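Endo-beta-1,4-glucanase (Streptomyces sp., PDB 1OA4) hydrolyses internal beta-1,4-glucosidic bonds of cellulose as an endoglucanase of glycoside hydrolase family 12. Local coordinates at residues A[89-94]-A[211-216]; A[14-19]-A[68-73]; A[27-32]-A[43-48]; A[146-151]-A[163-168]. All blocks are in the same frame, centred on the assembly; numbering follows the deposited sequence.

Interaction 1. Residues A[89-94]-A[211-216]; sequences VSYRYT and LAVNSF
Y91 and V213 lie side by side on the buried face of an antiparallel strand pair, with Y91 CE1 3.7 Å from V213 CG2. V89 joins them there: its CG2 sits toward the rim of one face of the Y91 ring and reaches V213 CG1 at 4.1 Å, while its CB meets the edge of the F216 ring. This apolar side is tight, and A200 and F202 of strand 194-204 close over it. The other face, carrying S90, R92, A212 and S215, is polar and more open. R92 sets the rim of one guanidinium face over the methyl of A212, CZ to CB 3.7 Å, and its NH2 goes on to G210 O and to a salt bridge with E40. Between S90 and Y91 the register slips by one residue, a beta bulge that takes in N214. Two bonds tie N214 to S90: its backbone N to S90 O (2.7 Å), and ND2 to S90 OG (3.1 Å), the latter nearly straight at 170° and in the amide plane. Beyond the bulge, R92 and A212 exchange both backbone bonds. This is antiparallel pairing interrupted by a bulge, between neighbouring strands 86-92 and 212-218 of the six-stranded sheet of the family 12 beta sandwich.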
loop_
_atom_site.group_PDB
_atom_site.type_symbol
_atom_site.label_atom_id
_atom_site.label_comp_id
_atom_site.label_asym_id
_atom_site.label_seq_id
_atom_site.Cartn_x
_atom_site.Cartn_y
_atom_site.Cartn_z
ATOM N N VAL A 89 7.012 7.110 4.858
ATOM C CA VAL A 89 7.728 6.251 3.932
ATOM C C VAL A 89 8.718 7.117 3.173
ATOM O O VAL A 89 8.488 8.321 2.993
ATOM C CB VAL A 89 6.757 5.548 2.926
ATOM C CG1 VAL A 89 6.195 6.536 1.918
ATOM C CG2 VAL A 89 7.438 4.443 2.222
ATOM N N SER A 90 9.822 6.510 2.766
ATOM C CA SER A 90 10.814 7.157 1.912
ATOM C C SER A 90 11.094 6.163 0.809
ATOM O O SER A 90 11.391 4.999 1.086
ATOM C CB SER A 90 12.079 7.441 2.695
ATOM O OG SER A 90 13.089 7.877 1.795
ATOM N N TYR A 91 11.002 6.636 -0.433
ATOM C CA TYR A 91 11.141 5.816 -1.624
ATOM C C TYR A 91 12.332 6.209 -2.498
ATOM O O TYR A 91 12.724 7.378 -2.553
ATOM C CB TYR A 91 9.903 5.985 -2.515
ATOM C CG TYR A 91 8.619 5.304 -2.112
ATOM C CD1 TYR A 91 8.521 3.914 -2.101
ATOM C CD2 TYR A 91 7.477 6.041 -1.858
ATOM C CE1 TYR A 91 7.310 3.291 -1.818
ATOM C CE2 TYR A 91 6.269 5.416 -1.559
ATOM C CZ TYR A 91 6.206 4.054 -1.552
ATOM O OH TYR A 91 4.980 3.458 -1.291
ATOM N N ARG A 92 12.885 5.221 -3.189
ATOM C CA ARG A 92 13.892 5.463 -4.208
ATOM C C ARG A 92 13.286 4.968 -5.511
ATOM O O ARG A 92 12.869 3.807 -5.611
ATOM C CB ARG A 92 15.175 4.696 -3.910
ATOM C CG ARG A 92 16.309 5.113 -4.807
ATOM C CD ARG A 92 17.587 4.374 -4.490
ATOM N NE ARG A 92 17.612 2.987 -4.929
ATOM C CZ ARG A 92 17.944 1.952 -4.143
ATOM N NH1 ARG A 92 18.265 2.166 -2.874
ATOM N NH2 ARG A 92 17.966 0.715 -4.643
ATOM N N TYR A 93 13.257 5.842 -6.508
ATOM C CA TYR A 93 12.668 5.520 -7.789
ATOM C C TYR A 93 13.701 5.251 -8.870
ATOM O O TYR A 93 14.884 5.541 -8.687
ATOM C CB TYR A 93 11.816 6.698 -8.209
ATOM C CG TYR A 93 10.702 7.006 -7.251
ATOM C CD1 TYR A 93 9.821 6.025 -6.862
ATOM C CD2 TYR A 93 10.507 8.279 -6.756
ATOM C CE1 TYR A 93 8.794 6.289 -6.017
ATOM C CE2 TYR A 93 9.472 8.560 -5.910
ATOM C CZ TYR A 93 8.596 7.556 -5.537
ATOM O OH TYR A 93 7.549 7.821 -4.684
ATOM N N THR A 94 13.242 4.687 -9.985
ATOM C CA THR A 94 14.087 4.461 -11.151
ATOM C C THR A 94 13.416 5.137 -12.346
ATOM O O THR A 94 12.198 5.335 -12.381
ATOM C CB THR A 94 14.286 2.979 -11.475
ATOM O OG1 THR A 94 13.016 2.372 -11.731
ATOM C CG2 THR A 94 14.835 2.221 -10.281
ATOM N N LEU A 211 14.085 -0.353 -7.547
ATOM C CA LEU A 211 13.122 0.353 -6.704
ATOM C C LEU A 211 13.329 -0.070 -5.252
ATOM O O LEU A 211 13.642 -1.236 -4.970
ATOM C CB LEU A 211 11.692 0.006 -7.117
ATOM C CG LEU A 211 11.265 0.494 -8.505
ATOM C CD1 LEU A 211 9.886 -0.041 -8.861
ATOM C CD2 LEU A 211 11.273 2.010 -8.568
ATOM N N ALA A 212 13.170 0.878 -4.337
ATOM C CA ALA A 212 13.359 0.601 -2.913
ATOM C C ALA A 212 12.471 1.415 -1.993
ATOM O O ALA A 212 12.125 2.562 -2.281
ATOM C CB ALA A 212 14.824 0.844 -2.518
ATOM N N VAL A 213 12.124 0.808 -0.866
ATOM C CA VAL A 213 11.536 1.529 0.237
ATOM C C VAL A 213 12.737 1.721 1.153
ATOM O O VAL A 213 13.347 0.743 1.579
ATOM C CB VAL A 213 10.422 0.727 0.954
ATOM C CG1 VAL A 213 10.082 1.349 2.311
ATOM C CG2 VAL A 213 9.190 0.672 0.087
ATOM N N ASN A 214 13.146 2.971 1.357
ATOM C CA ASN A 214 14.295 3.269 2.212
ATOM C C ASN A 214 13.962 3.117 3.702
ATOM O O ASN A 214 14.816 2.748 4.513
ATOM C CB ASN A 214 14.759 4.712 1.990
ATOM C CG ASN A 214 15.265 4.988 0.568
ATOM O OD1 ASN A 214 16.040 4.216 0.012
ATOM N ND2 ASN A 214 14.836 6.107 -0.006
ATOM N N SER A 215 12.739 3.482 4.067
ATOM C CA SER A 215 12.289 3.435 5.438
ATOM C C SER A 215 10.776 3.505 5.465
ATOM O O SER A 215 10.138 3.910 4.489
ATOM C CB SER A 215 12.878 4.604 6.241
ATOM O OG SER A 215 12.443 5.846 5.727
ATOM N N PHE A 216 10.205 3.122 6.598
ATOM C CA PHE A 216 8.766 3.128 6.806
ATOM C C PHE A 216 8.473 3.160 8.288
ATOM O O PHE A 216 9.186 2.549 9.089
ATOM C CB PHE A 216 8.179 1.831 6.229
ATOM C CG PHE A 216 6.700 1.612 6.506
ATOM C CD1 PHE A 216 5.730 2.228 5.739
ATOM C CD2 PHE A 216 6.288 0.737 7.510
ATOM C CE1 PHE A 216 4.383 2.003 5.996
ATOM C CE2 PHE A 216 4.937 0.515 7.771
ATOM C CZ PHE A 216 3.984 1.154 7.012
#

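Interaction 2. Residues A[14-19]-A[68-73]; sequences QDRYVV and NCAPRT
A beta bulge and a turn meet here at one edge of the beta sandwich: a classic bulge, in which R16 and Y17 both face I13, and the type II turn A70-T73, which follows the short strand 68-69 and is closed by T73 N to A70 O. The carbonyls of D15 and R16 face the turn. R16 O lies 3.2 Å from A70 CB, and D15 O rests 3.4 Å from P71 CB, so the proline ring packs against the D15 carbonyl just ahead of the bulge. R72 reaches back from the turn, its chain bent at chi3 (-44°), and sets the edge of its guanidinium against D15: NH1 and NH2 both make weak bonds to D15 O, at 2.9 and 3.0 Å. NH1 also forms a salt bridge with D15 OD2 at 3.2 Å, coming from well above the carboxylate plane. R16 bends at chi2 (62°), which carries its guanidinium in beside the turn. Its CD is 3.3 Å from P71 O, one face of its guanidinium looks onto R72 O and T73 N, and Y17 CE1 lies near the rim of the opposite face. D62 takes R16 NH1 in a salt bridge and is also hydrogen-bonded to T73 OG1, so a single carboxylate holds both sides of the contact. Deeper in, V18 turns toward the strand end, its CG2 3.6 Å from A70 CA and within van der Waals distance of N68 ND2.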
loop_
_atom_site.group_PDB
_atom_site.type_symbol
_atom_site.label_atom_id
_atom_site.label_comp_id
_atom_site.label_asym_id
_atom_site.label_seq_id
_atom_site.Cartn_x
_atom_site.Cartn_y
_atom_site.Cartn_z
ATOM N N GLN A 14 12.867 -4.424 12.046
ATOM C CA GLN A 14 12.792 -3.668 13.291
ATOM C C GLN A 14 11.936 -4.360 14.359
ATOM O O GLN A 14 11.463 -3.717 15.298
ATOM C CB GLN A 14 12.256 -2.265 13.013
ATOM C CG GLN A 14 13.039 -1.454 11.972
ATOM C CD GLN A 14 12.260 -0.221 11.502
ATOM O OE1 GLN A 14 11.980 0.685 12.283
ATOM N NE2 GLN A 14 11.891 -0.204 10.231
ATOM N N ASP A 15 11.734 -5.664 14.191
ATOM C CA ASP A 15 10.834 -6.459 15.040
ATOM C C ASP A 15 9.503 -5.729 15.181
ATOM O O ASP A 15 8.896 -5.700 16.253
ATOM C CB ASP A 15 11.434 -6.728 16.418
ATOM C CG ASP A 15 10.647 -7.771 17.198
ATOM O OD1 ASP A 15 10.106 -8.739 16.605
ATOM O OD2 ASP A 15 10.487 -7.689 18.434
ATOM N N ARG A 16 9.038 -5.137 14.080
ATOM C CA ARG A 16 7.845 -4.302 14.142
ATOM C C ARG A 16 6.982 -4.295 12.880
ATOM O O ARG A 16 5.772 -4.086 12.980
ATOM C CB ARG A 16 8.229 -2.851 14.481
ATOM C CG ARG A 16 7.061 -1.897 14.630
ATOM C CD ARG A 16 6.125 -2.290 15.775
ATOM N NE ARG A 16 4.994 -1.399 15.939
ATOM C CZ ARG A 16 3.872 -1.500 15.228
ATOM N NH1 ARG A 16 3.760 -2.424 14.292
ATOM N NH2 ARG A 16 2.881 -0.668 15.443
ATOM N N TYR A 17 7.585 -4.454 11.710
ATOM C CA TYR A 17 6.814 -4.393 10.456
ATOM C C TYR A 17 7.091 -5.619 9.603
ATOM O O TYR A 17 8.181 -6.173 9.611
ATOM C CB TYR A 17 7.153 -3.119 9.646
ATOM C CG TYR A 17 7.038 -1.832 10.444
ATOM C CD1 TYR A 17 5.824 -1.373 10.916
ATOM C CD2 TYR A 17 8.168 -1.073 10.735
ATOM C CE1 TYR A 17 5.740 -0.200 11.674
ATOM C CE2 TYR A 17 8.088 0.083 11.463
ATOM C CZ TYR A 17 6.887 0.532 11.933
ATOM O OH TYR A 17 6.826 1.700 12.677
ATOM N N VAL A 18 6.070 -6.045 8.870
ATOM C CA VAL A 18 6.184 -7.170 7.963
ATOM C C VAL A 18 6.589 -6.656 6.585
ATOM O O VAL A 18 6.082 -5.616 6.141
ATOM C CB VAL A 18 4.841 -7.906 7.820
ATOM C CG1 VAL A 18 4.961 -9.054 6.831
ATOM C CG2 VAL A 18 4.346 -8.367 9.173
ATOM N N VAL A 19 7.528 -7.351 5.949
ATOM C CA VAL A 19 7.913 -7.075 4.578
ATOM C C VAL A 19 7.498 -8.314 3.774
ATOM O O VAL A 19 7.789 -9.456 4.181
ATOM C CB VAL A 19 9.418 -6.791 4.417
ATOM C CG1 VAL A 19 9.750 -6.542 2.965
ATOM C CG2 VAL A 19 9.845 -5.585 5.288
ATOM N N ASN A 68 -1.194 -12.629 8.688
ATOM C CA ASN A 68 0.200 -12.327 9.020
ATOM C C ASN A 68 0.228 -10.912 9.610
ATOM O O ASN A 68 0.020 -9.919 8.895
ATOM C CB ASN A 68 1.081 -12.427 7.770
ATOM C CG ASN A 68 2.579 -12.317 8.080
ATOM O OD1 ASN A 68 3.423 -12.614 7.212
ATOM N ND2 ASN A 68 2.921 -11.886 9.300
ATOM N N CYS A 69 0.428 -10.834 10.928
ATOM C CA CYS A 69 0.327 -9.572 11.655
ATOM C C CYS A 69 1.688 -9.060 12.099
ATOM O O CYS A 69 2.540 -9.820 12.589
ATOM C CB CYS A 69 -0.584 -9.732 12.886
ATOM S SG CYS A 69 -2.278 -10.303 12.515
ATOM N N ALA A 70 1.899 -7.768 11.936
ATOM C CA ALA A 70 3.150 -7.180 12.379
ATOM C C ALA A 70 3.274 -7.234 13.911
ATOM O O ALA A 70 2.287 -7.075 14.631
ATOM C CB ALA A 70 3.220 -5.747 11.887
ATOM N N PRO A 71 4.473 -7.498 14.419
ATOM C CA PRO A 71 4.656 -7.542 15.874
ATOM C C PRO A 71 4.205 -6.274 16.556
ATOM O O PRO A 71 4.548 -5.175 16.097
ATOM C CB PRO A 71 6.171 -7.706 16.037
ATOM C CG PRO A 71 6.600 -8.398 14.807
ATOM C CD PRO A 71 5.713 -7.810 13.695
ATOM N N ARG A 72 3.450 -6.451 17.636
ATOM C CA ARG A 72 2.978 -5.374 18.503
ATOM C C ARG A 72 2.040 -4.382 17.852
ATOM O O ARG A 72 1.811 -3.294 18.381
ATOM C CB ARG A 72 4.158 -4.646 19.134
ATOM C CG ARG A 72 4.890 -5.510 20.117
ATOM C CD ARG A 72 6.048 -4.784 20.854
ATOM N NE ARG A 72 6.874 -3.973 19.959
ATOM C CZ ARG A 72 7.768 -4.469 19.114
ATOM N NH1 ARG A 72 7.961 -5.777 19.041
ATOM N NH2 ARG A 72 8.489 -3.656 18.347
ATOM N N THR A 73 1.408 -4.778 16.751
ATOM C CA THR A 73 0.521 -3.862 16.083
ATOM C C THR A 73 -0.686 -3.631 16.975
ATOM O O THR A 73 -1.064 -4.519 17.754
ATOM C CB THR A 73 0.028 -4.449 14.726
ATOM O OG1 THR A 73 -0.801 -3.485 14.075
ATOM C CG2 THR A 73 -0.810 -5.738 14.910
#

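Interaction 3. Residues A[27-32]-A[43-48]; sequences SATQCI and QADGSV
Q43 starts with CG anti to its backbone N (chi1 -168°) and runs on extended, which lays its flat amide beside T29; T29 CG2, also anti to its own N, meets Q43 NE2 at 3.5 Å. The amide has a neighbour on each branch. OE1 lies 3.6 Å from C31 SG, the sulfur that is disulfide-bonded to C5, while NE2 donates to D45 OD2 at 2.9 Å, from above the carboxylate plane. That bond, with D45's own backbone bond to T29 O, keeps the carboxylate close to T29, and D45 CB packs against T29 O. These groups decorate the open end of the beta hairpin formed by strands 30-34 and 39-44, part of the six-stranded sheet of the sandwich. C31 and Q43 form its hydrogen-bonded pair, C31 N to Q43 O 2.8 Å and Q43 N back to C31 O, and Q30 with A44 is the non-hydrogen-bonded pair beyond. Past the strands, D45 N still reaches T29 O (2.9 Å). From there water takes over: one molecule lies between A28 O and D45 O, and another accepts from T29 N and donates to D45 OD2 at 2.7 Å. A28 CB touches D45 O at 3.4 Å, just where the chain turns off through G46.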
loop_
_atom_site.group_PDB
_atom_site.type_symbol
_atom_site.label_atom_id
_atom_site.label_comp_id
_atom_site.label_asym_id
_atom_site.label_seq_id
_atom_site.Cartn_x
_atom_site.Cartn_y
_atom_site.Cartn_z
ATOM N N SER A 27 3.410 -15.185 -12.609
ATOM C CA SER A 27 4.177 -16.397 -12.358
ATOM C C SER A 27 5.658 -16.130 -12.592
ATOM O O SER A 27 6.504 -16.957 -12.208
ATOM C CB SER A 27 3.716 -17.521 -13.286
ATOM O OG SER A 27 3.751 -17.077 -14.636
ATOM N N ALA A 28 5.985 -14.998 -13.218
ATOM C CA ALA A 28 7.375 -14.634 -13.503
ATOM C C ALA A 28 8.107 -14.293 -12.208
ATOM O O ALA A 28 7.532 -13.698 -11.311
ATOM C CB ALA A 28 7.447 -13.426 -14.479
ATOM N N THR A 29 9.388 -14.618 -12.139
ATOM C CA THR A 29 10.149 -14.458 -10.904
ATOM C C THR A 29 10.375 -13.041 -10.424
ATOM O O THR A 29 10.821 -12.185 -11.174
ATOM C CB THR A 29 11.495 -15.120 -11.086
ATOM O OG1 THR A 29 11.299 -16.514 -11.352
ATOM C CG2 THR A 29 12.335 -15.050 -9.770
ATOM N N GLN A 30 10.067 -12.819 -9.149
ATOM C CA GLN A 30 10.323 -11.552 -8.476
ATOM C C GLN A 30 11.002 -11.830 -7.161
ATOM O O GLN A 30 10.572 -12.706 -6.404
ATOM C CB GLN A 30 9.033 -10.799 -8.183
ATOM C CG GLN A 30 9.235 -9.475 -7.454
ATOM C CD GLN A 30 7.925 -8.789 -7.138
ATOM O OE1 GLN A 30 7.329 -8.158 -8.022
ATOM N NE2 GLN A 30 7.457 -8.914 -5.890
ATOM N N CYS A 31 12.046 -11.056 -6.875
ATOM C CA CYS A 31 12.738 -11.136 -5.596
ATOM C C CYS A 31 12.928 -9.779 -4.970
ATOM O O CYS A 31 13.070 -8.808 -5.691
ATOM C CB CYS A 31 14.135 -11.706 -5.772
ATOM S SG CYS A 31 14.248 -13.300 -6.572
ATOM N N ILE A 32 12.914 -9.715 -3.639
ATOM C CA ILE A 32 13.266 -8.497 -2.914
ATOM C C ILE A 32 14.410 -8.831 -1.988
ATOM O O ILE A 32 14.566 -9.984 -1.603
ATOM C CB ILE A 32 12.096 -7.919 -2.135
ATOM C CG1 ILE A 32 11.512 -8.924 -1.142
ATOM C CG2 ILE A 32 11.018 -7.528 -3.100
ATOM C CD1 ILE A 32 10.456 -8.336 -0.257
ATOM N N GLN A 43 14.804 -8.609 -8.326
ATOM C CA GLN A 43 14.413 -9.315 -9.545
ATOM C C GLN A 43 12.945 -8.992 -9.774
ATOM O O GLN A 43 12.147 -8.999 -8.833
ATOM C CB GLN A 43 14.620 -10.829 -9.441
ATOM C CG GLN A 43 14.489 -11.517 -10.781
ATOM C CD GLN A 43 15.028 -12.940 -10.823
ATOM O OE1 GLN A 43 15.691 -13.394 -9.883
ATOM N NE2 GLN A 43 14.745 -13.650 -11.921
ATOM N N ALA A 44 12.603 -8.676 -11.014
ATOM C CA ALA A 44 11.230 -8.319 -11.350
ATOM C C ALA A 44 10.965 -8.685 -12.805
ATOM O O ALA A 44 10.690 -7.820 -13.645
ATOM C CB ALA A 44 10.992 -6.833 -11.109
ATOM N N ASP A 45 11.052 -9.981 -13.102
ATOM C CA ASP A 45 10.885 -10.479 -14.455
ATOM C C ASP A 45 9.480 -10.251 -15.022
ATOM O O ASP A 45 8.493 -10.163 -14.299
ATOM C CB ASP A 45 11.160 -11.979 -14.518
ATOM C CG ASP A 45 12.609 -12.343 -14.296
ATOM O OD1 ASP A 45 13.512 -11.463 -14.259
ATOM O OD2 ASP A 45 12.890 -13.552 -14.175
ATOM N N GLY A 46 9.415 -10.184 -16.341
ATOM C CA GLY A 46 8.146 -10.121 -17.029
ATOM C C GLY A 46 7.353 -8.842 -16.897
ATOM O O GLY A 46 7.756 -7.861 -16.270
ATOM N N SER A 47 6.183 -8.882 -17.507
ATOM C CA SER A 47 5.297 -7.731 -17.564
ATOM C C SER A 47 3.866 -8.189 -17.748
ATOM O O SER A 47 3.614 -9.319 -18.175
ATOM C CB SER A 47 5.679 -6.817 -18.734
ATOM O OG SER A 47 5.535 -7.498 -19.985
ATOM N N VAL A 48 2.934 -7.302 -17.423
ATOM C CA VAL A 48 1.514 -7.567 -17.605
ATOM C C VAL A 48 0.840 -6.325 -18.172
ATOM O O VAL A 48 1.335 -5.228 -18.028
ATOM C CB VAL A 48 0.856 -7.977 -16.276
ATOM C CG1 VAL A 48 1.434 -9.316 -15.791
ATOM C CG2 VAL A 48 1.036 -6.892 -15.218
HETATM O O HOH W 1 7.796 -10.881 -11.661
HETATM O O HOH W 2 10.935 -15.332 -14.560
#

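Interaction 4. Residues A[146-151]-A[163-168]; sequences RSWEVW and FLAPSA
The backbones of E149 and L164 trade two nearly linear bonds, E149 N to L164 O at 3.0 Å and L164 N to E149 O at 2.8 Å, each with 172° at the hydrogen. They form the hydrogen-bonded pair of an antiparallel beta hairpin, strands 146-154 and 159-164, in the larger sheet of the family 12 sandwich, and V150 with F163 is the non-hydrogen-bonded pair next to it. On the face of V150 and F163 the contact is aromatic. F163 points its ring edge at the five-membered ring of W148 in a T-shaped pair, planes at 90° and centroids 5.9 Å apart, while V150 CG2 lies 4.0 Å from F163 CD2. F179 of helix 176-185 meets both aromatics edge-to-face. The six-membered part of W148 continues along the other strand, CE3 3.4 Å from F163 O and CZ3 3.8 Å from A165 CB; its NE1 bonds V143 O. L164 lies on the other face with E149 and near W151, its CD2 approaching W151 NE1. With CG anti to the backbone N (chi1 -177°) and the chain extended to CD, E149 brings its carboxylate to the N-H edge of that indole, and W151 NE1 donates in its ring plane to the anti lone pair of E149 OE2 at 2.8 Å.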
loop_
_atom_site.group_PDB
_atom_site.type_symbol
_atom_site.label_atom_id
_atom_site.label_comp_id
_atom_site.label_asym_id
_atom_site.label_seq_id
_atom_site.Cartn_x
_atom_site.Cartn_y
_atom_site.Cartn_z
ATOM N N ARG A 146 -1.887 18.255 0.940
ATOM C CA ARG A 146 -1.491 17.937 -0.427
ATOM C C ARG A 146 -2.752 17.781 -1.278
ATOM O O ARG A 146 -3.831 17.517 -0.760
ATOM C CB ARG A 146 -0.674 16.631 -0.451
ATOM C CG ARG A 146 0.748 16.769 0.038
ATOM C CD ARG A 146 1.527 15.483 -0.029
ATOM N NE ARG A 146 2.882 15.614 0.503
ATOM C CZ ARG A 146 3.941 15.998 -0.196
ATOM N NH1 ARG A 146 3.829 16.313 -1.479
ATOM N NH2 ARG A 146 5.123 16.067 0.392
ATOM N N SER A 147 -2.625 17.977 -2.585
ATOM C CA SER A 147 -3.769 17.807 -3.479
ATOM C C SER A 147 -3.743 16.426 -4.129
ATOM O O SER A 147 -2.672 15.937 -4.499
ATOM C CB SER A 147 -3.770 18.870 -4.569
ATOM O OG SER A 147 -4.903 18.701 -5.407
ATOM N N TRP A 148 -4.919 15.803 -4.250
ATOM C CA TRP A 148 -5.037 14.458 -4.838
ATOM C C TRP A 148 -6.160 14.340 -5.844
ATOM O O TRP A 148 -7.212 14.935 -5.678
ATOM C CB TRP A 148 -5.285 13.391 -3.765
ATOM C CG TRP A 148 -4.322 13.483 -2.640
ATOM C CD1 TRP A 148 -4.453 14.250 -1.534
ATOM C CD2 TRP A 148 -3.065 12.805 -2.510
ATOM N NE1 TRP A 148 -3.355 14.105 -0.717
ATOM C CE2 TRP A 148 -2.495 13.212 -1.293
ATOM C CE3 TRP A 148 -2.363 11.889 -3.296
ATOM C CZ2 TRP A 148 -1.263 12.745 -0.846
ATOM C CZ3 TRP A 148 -1.142 11.426 -2.853
ATOM C CH2 TRP A 148 -0.605 11.853 -1.635
ATOM N N GLU A 149 -5.896 13.563 -6.885
ATOM C CA GLU A 149 -6.897 13.229 -7.880
ATOM C C GLU A 149 -7.515 11.967 -7.323
ATOM O O GLU A 149 -6.793 11.009 -7.024
ATOM C CB GLU A 149 -6.235 12.980 -9.232
ATOM C CG GLU A 149 -7.183 12.689 -10.375
ATOM C CD GLU A 149 -6.425 12.499 -11.680
ATOM O OE1 GLU A 149 -5.723 13.442 -12.121
ATOM O OE2 GLU A 149 -6.488 11.400 -12.251
ATOM N N VAL A 150 -8.829 11.974 -7.130
ATOM C CA VAL A 150 -9.503 10.849 -6.502
ATOM C C VAL A 150 -10.213 9.962 -7.514
ATOM O O VAL A 150 -10.912 10.453 -8.411
ATOM C CB VAL A 150 -10.527 11.324 -5.445
ATOM C CG1 VAL A 150 -11.068 10.135 -4.660
ATOM C CG2 VAL A 150 -9.899 12.357 -4.504
ATOM N N TRP A 151 -10.030 8.657 -7.357
ATOM C CA TRP A 151 -10.666 7.662 -8.194
ATOM C C TRP A 151 -11.399 6.674 -7.323
ATOM O O TRP A 151 -10.914 6.326 -6.252
ATOM C CB TRP A 151 -9.630 6.865 -8.983
ATOM C CG TRP A 151 -8.919 7.624 -10.044
ATOM C CD1 TRP A 151 -8.207 8.770 -9.897
ATOM C CD2 TRP A 151 -8.822 7.264 -11.429
ATOM N NE1 TRP A 151 -7.683 9.160 -11.107
ATOM C CE2 TRP A 151 -8.047 8.249 -12.065
ATOM C CE3 TRP A 151 -9.323 6.209 -12.196
ATOM C CZ2 TRP A 151 -7.762 8.212 -13.434
ATOM C CZ3 TRP A 151 -9.040 6.168 -13.554
ATOM C CH2 TRP A 151 -8.275 7.162 -14.158
ATOM N N PHE A 163 -5.969 7.866 -4.262
ATOM C CA PHE A 163 -5.587 9.263 -4.223
ATOM C C PHE A 163 -4.272 9.384 -4.971
ATOM O O PHE A 163 -3.255 8.838 -4.525
ATOM C CB PHE A 163 -5.417 9.722 -2.769
ATOM C CG PHE A 163 -6.674 9.622 -1.960
ATOM C CD1 PHE A 163 -7.060 8.415 -1.410
ATOM C CD2 PHE A 163 -7.491 10.727 -1.774
ATOM C CE1 PHE A 163 -8.215 8.326 -0.676
ATOM C CE2 PHE A 163 -8.637 10.634 -1.046
ATOM C CZ PHE A 163 -9.018 9.443 -0.514
ATOM N N LEU A 164 -4.303 10.061 -6.116
ATOM C CA LEU A 164 -3.136 10.218 -6.975
ATOM C C LEU A 164 -2.458 11.563 -6.821
ATOM O O LEU A 164 -3.101 12.591 -6.973
ATOM C CB LEU A 164 -3.546 10.082 -8.441
ATOM C CG LEU A 164 -3.394 8.702 -9.058
ATOM C CD1 LEU A 164 -4.160 7.665 -8.275
ATOM C CD2 LEU A 164 -3.888 8.787 -10.498
ATOM N N ALA A 165 -1.170 11.538 -6.522
ATOM C CA ALA A 165 -0.350 12.750 -6.434
ATOM C C ALA A 165 -0.118 13.284 -7.841
ATOM O O ALA A 165 -0.063 12.512 -8.787
ATOM C CB ALA A 165 0.969 12.446 -5.792
ATOM N N PRO A 166 0.014 14.598 -7.987
ATOM C CA PRO A 166 0.256 15.220 -9.304
ATOM C C PRO A 166 1.664 15.023 -9.850
ATOM O O PRO A 166 1.872 15.102 -11.068
ATOM C CB PRO A 166 0.036 16.703 -9.020
ATOM C CG PRO A 166 0.416 16.848 -7.557
ATOM C CD PRO A 166 -0.145 15.608 -6.924
ATOM N N SER A 167 2.619 14.798 -8.960
ATOM C CA SER A 167 4.001 14.546 -9.332
ATOM C C SER A 167 4.646 13.695 -8.245
ATOM O O SER A 167 4.087 13.563 -7.158
ATOM C CB SER A 167 4.772 15.861 -9.479
ATOM O OG SER A 167 4.821 16.541 -8.241
ATOM N N ALA A 168 5.825 13.156 -8.529
ATOM C CA ALA A 168 6.500 12.236 -7.612
ATOM C C ALA A 168 6.730 12.792 -6.212
ATOM O O ALA A 168 7.302 13.872 -6.037
ATOM C CB ALA A 168 7.825 11.786 -8.175
#

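Along the chain, interaction 3 is nested within the loop closed by interaction 2, and interaction 4 within the much longer loop closed by interaction 1. Interactions 1 and 3 belong to the six-stranded sheet, where strands 39-44 and 212-218 are neighbours; interactions 2 and 4 reach the larger sheet, on opposite sides of the chain's centre and about 28 Å apart between their centres. Among the places where the layers meet are F216 of interaction 1 on Y17 of interaction 2, and V19 on I32. Y93 just touches A168, a light contact between interactions 1 and 4. Interactions 3 and 4 close local hairpins, whereas 1 and 2 join parts 117 and 49 residues apart.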